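Local coordinates for protein computational Design of Enzyme (Synthetic construct, PDB 3TP4) that is a computationally designed enzyme on a glycosyl hydrolase family 26 scaffold, probably made to carry an activated serine in a catalytic triad, at residues Thr60-Ala65 against Leu353-Val358; Val27-Leu33 against Ser314-Tyr318. Residue numbers count along the deposited sequence, not the author numbering.

Contact 1: Thr60-Ala65 against Leu353-Val358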
ATOM      1  N   THR A  60     -12.202 -24.203   4.000  1.00 30.85           N
ATOM      2  CA  THR A  60     -13.251 -23.522   4.771  1.00 29.47           C
ATOM      3  C   THR A  60     -14.640 -23.580   4.143  1.00 25.90           C
ATOM      4  O   THR A  60     -15.627 -23.370   4.826  1.00 28.29           O
ATOM      5  CB  THR A  60     -12.923 -22.026   5.002  1.00 27.11           C
ATOM      6  OG1 THR A  60     -13.147 -21.301   3.790  1.00 29.80           O
ATOM      7  CG2 THR A  60     -11.484 -21.854   5.444  1.00 21.88           C
ATOM      8  N   GLY A  61     -14.717 -23.825   2.840  1.00 23.49           N
ATOM      9  CA  GLY A  61     -16.005 -23.829   2.171  1.00 25.98           C
ATOM     10  C   GLY A  61     -16.318 -22.507   1.479  1.00 29.85           C
ATOM     11  O   GLY A  61     -17.323 -22.409   0.774  1.00 31.13           O
ATOM     12  N   ASP A  62     -15.463 -21.498   1.673  1.00 28.25           N
ATOM     13  CA  ASP A  62     -15.612 -20.207   0.982  1.00 32.10           C
ATOM     14  C   ASP A  62     -14.265 -19.604   0.556  1.00 29.97           C
ATOM     15  O   ASP A  62     -13.224 -19.902   1.133  1.00 26.07           O
ATOM     16  CB  ASP A  62     -16.363 -19.204   1.863  1.00 33.73           C
ATOM     17  CG  ASP A  62     -17.041 -18.092   1.058  1.00 36.74           C
ATOM     18  OD1 ASP A  62     -16.852 -18.029  -0.174  1.00 35.21           O
ATOM     19  OD2 ASP A  62     -17.764 -17.273   1.667  1.00 35.47           O
ATOM     20  N   PHE A  63     -14.292 -18.750  -0.462  1.00 29.50           N
ATOM     21  CA  PHE A  63     -13.097 -18.022  -0.857  1.00 30.13           C
ATOM     22  C   PHE A  63     -12.891 -16.891   0.138  1.00 25.75           C
ATOM     23  O   PHE A  63     -13.829 -16.509   0.831  1.00 24.05           O
ATOM     24  CB  PHE A  63     -13.259 -17.460  -2.263  1.00 31.23           C
ATOM     25  CG  PHE A  63     -13.326 -18.510  -3.335  1.00 30.52           C
ATOM     26  CD1 PHE A  63     -14.538 -19.077  -3.696  1.00 34.35           C
ATOM     27  CD2 PHE A  63     -12.179 -18.921  -3.991  1.00 34.33           C
ATOM     28  CE1 PHE A  63     -14.601 -20.046  -4.702  1.00 37.39           C
ATOM     29  CE2 PHE A  63     -12.237 -19.902  -4.994  1.00 35.88           C
ATOM     30  CZ  PHE A  63     -13.441 -20.454  -5.348  1.00 31.01           C
ATOM     31  N   PRO A  64     -11.665 -16.349   0.215  1.00 30.78           N
ATOM     32  CA  PRO A  64     -11.449 -15.209   1.118  1.00 30.33           C
ATOM     33  C   PRO A  64     -12.206 -13.989   0.623  1.00 27.87           C
ATOM     34  O   PRO A  64     -12.546 -13.914  -0.563  1.00 26.92           O
ATOM     35  CB  PRO A  64      -9.943 -14.953   1.020  1.00 25.05           C
ATOM     36  CG  PRO A  64      -9.533 -15.568  -0.289  1.00 30.74           C
ATOM     37  CD  PRO A  64     -10.453 -16.718  -0.536  1.00 25.41           C
ATOM     38  N   ALA A  65     -12.472 -13.046   1.520  1.00 25.72           N
ATOM     39  CA  ALA A  65     -13.123 -11.791   1.136  1.00 23.50           C
ATOM     40  C   ALA A  65     -12.123 -10.878   0.438  1.00 29.39           C
ATOM     41  O   ALA A  65     -12.505 -10.031  -0.375  1.00 27.69           O
ATOM     42  CB  ALA A  65     -13.718 -11.083   2.364  1.00 23.84           C
ATOM     43  N   LEU A 353     -15.058 -12.310   7.805  1.00 23.17           N
ATOM     44  CA  LEU A 353     -15.875 -12.301   6.596  1.00 27.45           C
ATOM     45  C   LEU A 353     -15.141 -12.916   5.422  1.00 28.70           C
ATOM     46  O   LEU A 353     -13.964 -12.640   5.187  1.00 23.23           O
ATOM     47  CB  LEU A 353     -16.343 -10.889   6.241  1.00 26.90           C
ATOM     48  CG  LEU A 353     -17.193 -10.205   7.321  1.00 32.61           C
ATOM     49  CD1 LEU A 353     -17.530  -8.770   6.938  1.00 34.19           C
ATOM     50  CD2 LEU A 353     -18.456 -10.996   7.576  1.00 36.79           C
ATOM     51  N   PHE A 354     -15.857 -13.760   4.693  1.00 24.72           N
ATOM     52  CA  PHE A 354     -15.324 -14.374   3.490  1.00 28.83           C
ATOM     53  C   PHE A 354     -16.131 -13.893   2.279  1.00 27.56           C
ATOM     54  O   PHE A 354     -17.077 -13.117   2.434  1.00 28.93           O
ATOM     55  CB  PHE A 354     -15.317 -15.895   3.657  1.00 26.46           C
ATOM     56  CG  PHE A 354     -14.236 -16.380   4.585  1.00 27.63           C
ATOM     57  CD1 PHE A 354     -14.245 -16.020   5.932  1.00 24.91           C
ATOM     58  CD2 PHE A 354     -13.196 -17.164   4.108  1.00 23.32           C
ATOM     59  CE1 PHE A 354     -13.247 -16.441   6.791  1.00 26.20           C
ATOM     60  CE2 PHE A 354     -12.189 -17.587   4.955  1.00 24.67           C
ATOM     61  CZ  PHE A 354     -12.208 -17.222   6.303  1.00 27.67           C
ATOM     62  N   ALA A 355     -15.748 -14.341   1.088  1.00 27.05           N
ATOM     63  CA  ALA A 355     -16.326 -13.846  -0.164  1.00 29.42           C
ATOM     64  C   ALA A 355     -17.848 -13.771  -0.195  1.00 36.89           C
ATOM     65  O   ALA A 355     -18.411 -12.746  -0.594  1.00 29.81           O
ATOM     66  CB  ALA A 355     -15.835 -14.672  -1.333  1.00 32.16           C
ATOM     67  N   SER A 356     -18.519 -14.856   0.184  1.00 32.60           N
ATOM     68  CA  SER A 356     -19.976 -14.861   0.109  1.00 33.90           C
ATOM     69  C   SER A 356     -20.610 -13.917   1.134  1.00 37.91           C
ATOM     70  O   SER A 356     -21.807 -13.659   1.087  1.00 40.97           O
ATOM     71  CB  SER A 356     -20.540 -16.280   0.255  1.00 37.18           C
ATOM     72  OG  SER A 356     -20.299 -16.781   1.555  1.00 44.50           O
ATOM     73  N   GLU A 357     -19.815 -13.388   2.056  1.00 31.29           N
ATOM     74  CA  GLU A 357     -20.362 -12.441   3.020  1.00 27.16           C
ATOM     75  C   GLU A 357     -20.112 -10.979   2.646  1.00 30.93           C
ATOM     76  O   GLU A 357     -20.503 -10.075   3.377  1.00 31.50           O
ATOM     77  CB  GLU A 357     -19.848 -12.737   4.431  1.00 31.70           C
ATOM     78  CG  GLU A 357     -20.423 -14.038   5.004  1.00 42.05           C
ATOM     79  CD  GLU A 357     -19.486 -14.709   5.977  1.00 44.42           C
ATOM     80  OE1 GLU A 357     -18.277 -14.792   5.682  1.00 32.93           O
ATOM     81  OE2 GLU A 357     -19.959 -15.138   7.051  1.00 56.36           O
ATOM     82  N   VAL A 358     -19.457 -10.747   1.515  1.00 29.55           N
ATOM     83  CA  VAL A 358     -19.212  -9.375   1.072  1.00 31.24           C
ATOM     84  C   VAL A 358     -20.408  -8.888   0.276  1.00 33.23           C
ATOM     85  O   VAL A 358     -20.723  -9.443  -0.774  1.00 31.84           O
ATOM     86  CB  VAL A 358     -17.967  -9.276   0.186  1.00 27.81           C
ATOM     87  CG1 VAL A 358     -17.859  -7.865  -0.438  1.00 26.40           C
ATOM     88  CG2 VAL A 358     -16.723  -9.619   0.993  1.00 25.43           C
TER
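The segment Thr60-Ala65 leaves helix 55-60 through a turn at Gly61 and is extended over Asp62-Pro64 before strand 66-70 of the TIM barrel, and its backbone meets the turn that follows strand 352-353. The contact thus joins a helix-to-strand loop of the barrel to the loop after strand 352-353, the short strand that pairs with barrel strand 32-37. Ala355 N donates to Phe63 O at 2.9 Å and almost in line, and the CA atoms of Ala65 and Ala355 lie 4.0 Å apart. Gly61, at positive phi, ends the helix, and Asp62 N is held by Thr60 OG1 at 3.1 Å in an ST turn; that hydroxyl also bonds to Val56 O. The Phe354 side chain lies along the loop, with Pro64 CA 4.0 Å from its CD2, while its ring also meets that of Phe34. Ala65 CB packs on Val358 CG2 at 3.6 Å. Where the 3-10 turn 355-357 begins, Asp62 OD2 accepts two bonds from Ser356, from N at 2.9 Å and from OG at 2.6 Å.

Contact 2: Val27-Leu33 against Ser314-Tyr318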
ATOM      1  N   VAL A  27     -17.340  -1.350   7.550  1.00 23.19           N
ATOM      2  CA  VAL A  27     -17.235  -2.682   8.129  1.00 28.78           C
ATOM      3  C   VAL A  27     -16.430  -2.690   9.433  1.00 27.03           C
ATOM      4  O   VAL A  27     -16.565  -3.600  10.248  1.00 28.90           O
ATOM      5  CB  VAL A  27     -16.648  -3.699   7.109  1.00 36.13           C
ATOM      6  CG1 VAL A  27     -15.125  -3.634   7.106  1.00 32.45           C
ATOM      7  CG2 VAL A  27     -17.124  -5.098   7.418  1.00 44.64           C
ATOM      8  N   ARG A  28     -15.601  -1.671   9.638  1.00 24.82           N
ATOM      9  CA  ARG A  28     -14.711  -1.652  10.796  1.00 24.41           C
ATOM     10  C   ARG A  28     -15.462  -1.821  12.114  1.00 33.37           C
ATOM     11  O   ARG A  28     -16.354  -1.038  12.430  1.00 28.99           O
ATOM     12  CB  ARG A  28     -13.859  -0.376  10.784  1.00 25.30           C
ATOM     13  CG  ARG A  28     -12.978  -0.294   9.526  1.00 25.94           C
ATOM     14  CD  ARG A  28     -12.283   1.044   9.391  1.00 25.48           C
ATOM     15  NE  ARG A  28     -11.470   1.319  10.569  1.00 27.28           N
ATOM     16  CZ  ARG A  28     -11.356   2.515  11.144  1.00 29.76           C
ATOM     17  NH1 ARG A  28     -11.999   3.570  10.648  1.00 26.88           N
ATOM     18  NH2 ARG A  28     -10.597   2.650  12.228  1.00 27.53           N
ATOM     19  N   GLY A  29     -15.109  -2.863  12.863  1.00 28.70           N
ATOM     20  CA  GLY A  29     -15.777  -3.169  14.116  1.00 31.91           C
ATOM     21  C   GLY A  29     -16.963  -4.112  13.982  1.00 29.43           C
ATOM     22  O   GLY A  29     -17.423  -4.666  14.970  1.00 34.12           O
ATOM     23  N   GLU A  30     -17.464  -4.292  12.761  1.00 29.62           N
ATOM     24  CA  GLU A  30     -18.608  -5.176  12.523  1.00 35.62           C
ATOM     25  C   GLU A  30     -18.137  -6.569  12.104  1.00 32.49           C
ATOM     26  O   GLU A  30     -18.679  -7.572  12.530  1.00 29.48           O
ATOM     27  CB  GLU A  30     -19.530  -4.592  11.449  1.00 36.31           C
ATOM     28  CG  GLU A  30     -20.148  -3.253  11.835  1.00 48.74           C
ATOM     29  CD  GLU A  30     -20.947  -3.334  13.123  1.00 68.92           C
ATOM     30  OE1 GLU A  30     -21.843  -4.203  13.212  1.00 76.61           O
ATOM     31  OE2 GLU A  30     -20.676  -2.539  14.053  1.00 75.03           O
ATOM     32  N   GLY A  31     -17.122  -6.608  11.255  1.00 25.64           N
ATOM     33  CA  GLY A  31     -16.504  -7.849  10.839  1.00 27.72           C
ATOM     34  C   GLY A  31     -15.203  -7.522  10.140  1.00 27.40           C
ATOM     35  O   GLY A  31     -15.013  -6.401   9.665  1.00 24.69           O
ATOM     36  N   ILE A  32     -14.295  -8.485  10.082  1.00 25.88           N
ATOM     37  CA  ILE A  32     -13.007  -8.229   9.461  1.00 26.38           C
ATOM     38  C   ILE A  32     -12.819  -9.194   8.283  1.00 29.73           C
ATOM     39  O   ILE A  32     -12.921 -10.415   8.441  1.00 26.17           O
ATOM     40  CB  ILE A  32     -11.865  -8.311  10.497  1.00 23.38           C
ATOM     41  CG1 ILE A  32     -10.535  -7.835   9.887  1.00 24.48           C
ATOM     42  CG2 ILE A  32     -11.762  -9.724  11.070  1.00 24.70           C
ATOM     43  CD1 ILE A  32      -9.465  -7.498  10.936  1.00 23.16           C
ATOM     44  N   LEU A  33     -12.604  -8.642   7.092  1.00 22.33           N
ATOM     45  CA  LEU A  33     -12.471  -9.480   5.908  1.00 22.68           C
ATOM     46  C   LEU A  33     -11.169 -10.276   5.971  1.00 25.20           C
ATOM     47  O   LEU A  33     -10.084  -9.710   6.150  1.00 23.30           O
ATOM     48  CB  LEU A  33     -12.464  -8.656   4.608  1.00 24.57           C
ATOM     49  CG  LEU A  33     -13.407  -7.508   4.209  1.00 34.81           C
ATOM     50  CD1 LEU A  33     -13.822  -7.624   2.747  1.00 33.99           C
ATOM     51  CD2 LEU A  33     -14.606  -7.306   5.091  1.00 28.02           C
ATOM     52  N   SER A 314     -10.575  -3.854  17.239  1.00 23.82           N
ATOM     53  CA  SER A 314     -11.455  -4.547  16.286  1.00 23.28           C
ATOM     54  C   SER A 314     -11.889  -3.629  15.131  1.00 27.10           C
ATOM     55  O   SER A 314     -12.445  -4.100  14.136  1.00 25.58           O
ATOM     56  CB  SER A 314     -12.681  -5.113  17.013  1.00 31.79           C
ATOM     57  OG  SER A 314     -13.466  -4.052  17.519  1.00 40.29           O
ATOM     58  N   ARG A 315     -11.626  -2.325  15.260  1.00 24.72           N
ATOM     59  CA  ARG A 315     -11.963  -1.367  14.188  1.00 23.23           C
ATOM     60  C   ARG A 315     -10.963  -1.402  13.023  1.00 27.87           C
ATOM     61  O   ARG A 315     -10.367  -0.391  12.633  1.00 24.71           O
ATOM     62  CB  ARG A 315     -12.188   0.049  14.734  1.00 23.20           C
ATOM     63  CG  ARG A 315     -13.477   0.146  15.578  1.00 27.01           C
ATOM     64  CD  ARG A 315     -13.716   1.565  16.141  1.00 25.43           C
ATOM     65  NE  ARG A 315     -13.700   2.548  15.067  1.00 26.05           N
ATOM     66  CZ  ARG A 315     -14.602   2.613  14.092  1.00 31.37           C
ATOM     67  NH1 ARG A 315     -15.624   1.760  14.060  1.00 32.60           N
ATOM     68  NH2 ARG A 315     -14.483   3.535  13.150  1.00 28.89           N
ATOM     69  N   ASN A 316     -10.823  -2.592  12.454  1.00 29.70           N
ATOM     70  CA  ASN A 316      -9.916  -2.826  11.343  1.00 29.32           C
ATOM     71  C   ASN A 316     -10.567  -3.664  10.240  1.00 29.47           C
ATOM     72  O   ASN A 316     -11.196  -4.680  10.509  1.00 24.75           O
ATOM     73  CB  ASN A 316      -8.619  -3.441  11.862  1.00 27.02           C
ATOM     74  CG  ASN A 316      -7.702  -2.385  12.443  1.00 28.43           C
ATOM     75  OD1 ASN A 316      -7.214  -1.532  11.709  1.00 25.32           O
ATOM     76  ND2 ASN A 316      -7.506  -2.402  13.758  1.00 24.18           N
ATOM     77  N   ALA A 317     -10.423  -3.204   9.004  1.00 25.43           N
ATOM     78  CA  ALA A 317     -11.282  -3.644   7.903  1.00 25.38           C
ATOM     79  C   ALA A 317     -10.980  -5.026   7.338  1.00 19.09           C
ATOM     80  O   ALA A 317     -11.893  -5.738   6.931  1.00 23.94           O
ATOM     81  CB  ALA A 317     -11.257  -2.613   6.793  1.00 23.69           C
ATOM     82  N   TYR A 318      -9.703  -5.385   7.277  1.00 21.14           N
ATOM     83  CA  TYR A 318      -9.308  -6.695   6.762  1.00 24.86           C
ATOM     84  C   TYR A 318      -7.979  -7.162   7.336  1.00 22.58           C
ATOM     85  O   TYR A 318      -7.259  -6.391   7.986  1.00 21.20           O
ATOM     86  CB  TYR A 318      -9.287  -6.713   5.219  1.00 22.38           C
ATOM     87  CG  TYR A 318      -8.329  -5.734   4.540  1.00 23.41           C
ATOM     88  CD1 TYR A 318      -8.763  -4.467   4.148  1.00 23.69           C
ATOM     89  CD2 TYR A 318      -7.010  -6.093   4.251  1.00 21.64           C
ATOM     90  CE1 TYR A 318      -7.910  -3.572   3.513  1.00 21.57           C
ATOM     91  CE2 TYR A 318      -6.132  -5.194   3.600  1.00 19.86           C
ATOM     92  CZ  TYR A 318      -6.597  -3.942   3.233  1.00 24.82           C
ATOM     93  OH  TYR A 318      -5.754  -3.035   2.612  1.00 21.92           O
TER
HETATM   94  O   HOH W   1     -13.826  -4.906  11.593  1.00 27.38           O
HETATM   95  O   HOH W   2     -16.333  -4.278  17.587  1.00 41.08           O
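The seam between strands 32-37 and 318-321, together with the loops that lead into both, forms this contact. At the strand starts, Leu33 and Tyr318 make a parallel bridge: Leu33 N donates to Ala317 O at 3.0 Å, and the ladder goes on through a backbone bond between Leu33 and Met319. Leu33 CB and Tyr318 CB, on the same face of the sheet, pack 3.8 Å apart, and the Tyr318 side chain approaches, but does not contact, a probable Ser-His-Glu triad. Ile32 CG1 meets Asn316 O at 3.3 Å. In the TIM barrel these are the first and eighth strands, so their pairing closes the cylinder. Ahead of them, Arg28 reaches across the loop 314-318, its NE and NH2 both donating to Arg315 O, at 2.9 and 3.1 Å. An inverse gamma turn is centred on Arg315. The NH2 of Arg315 comes within 3.5 Å of Arg28 NH1, and this close pair of like charges is offset by Asp272, which forms salt bridges to both. Gly29, at positive phi, gives a weak bond from its N to Ser314 O at 3.2 Å. A water accepts from Gly29 N at 2.7 Å and sits 2.7 Å from Gly31 O and 2.9 Å from Asn316 O; a second water spans Gly29 O and Ser314 OG, 2.9 Å from each.

From the N terminus the chain meets 27-33, then 60-65, then 314-318 and lastly 353-358, so the two contacts cross: contact 2 closes a loop over most of the barrel, and contact 1 begins within that loop and closes beyond it. Contact 2 ties the first barrel strand to the last; contact 1 brings the entry to the second strand against the chain that leaves strand 352-353. Their centres lie about 14 Å apart, and they touch directly. Leu353 N probably bonds to Ile32 O at 2.9 Å, Ala65 CB packs on Leu33 CD1 at 3.5 Å, and Leu353 CD1 reaches Val27 CG2 at 3.7 Å.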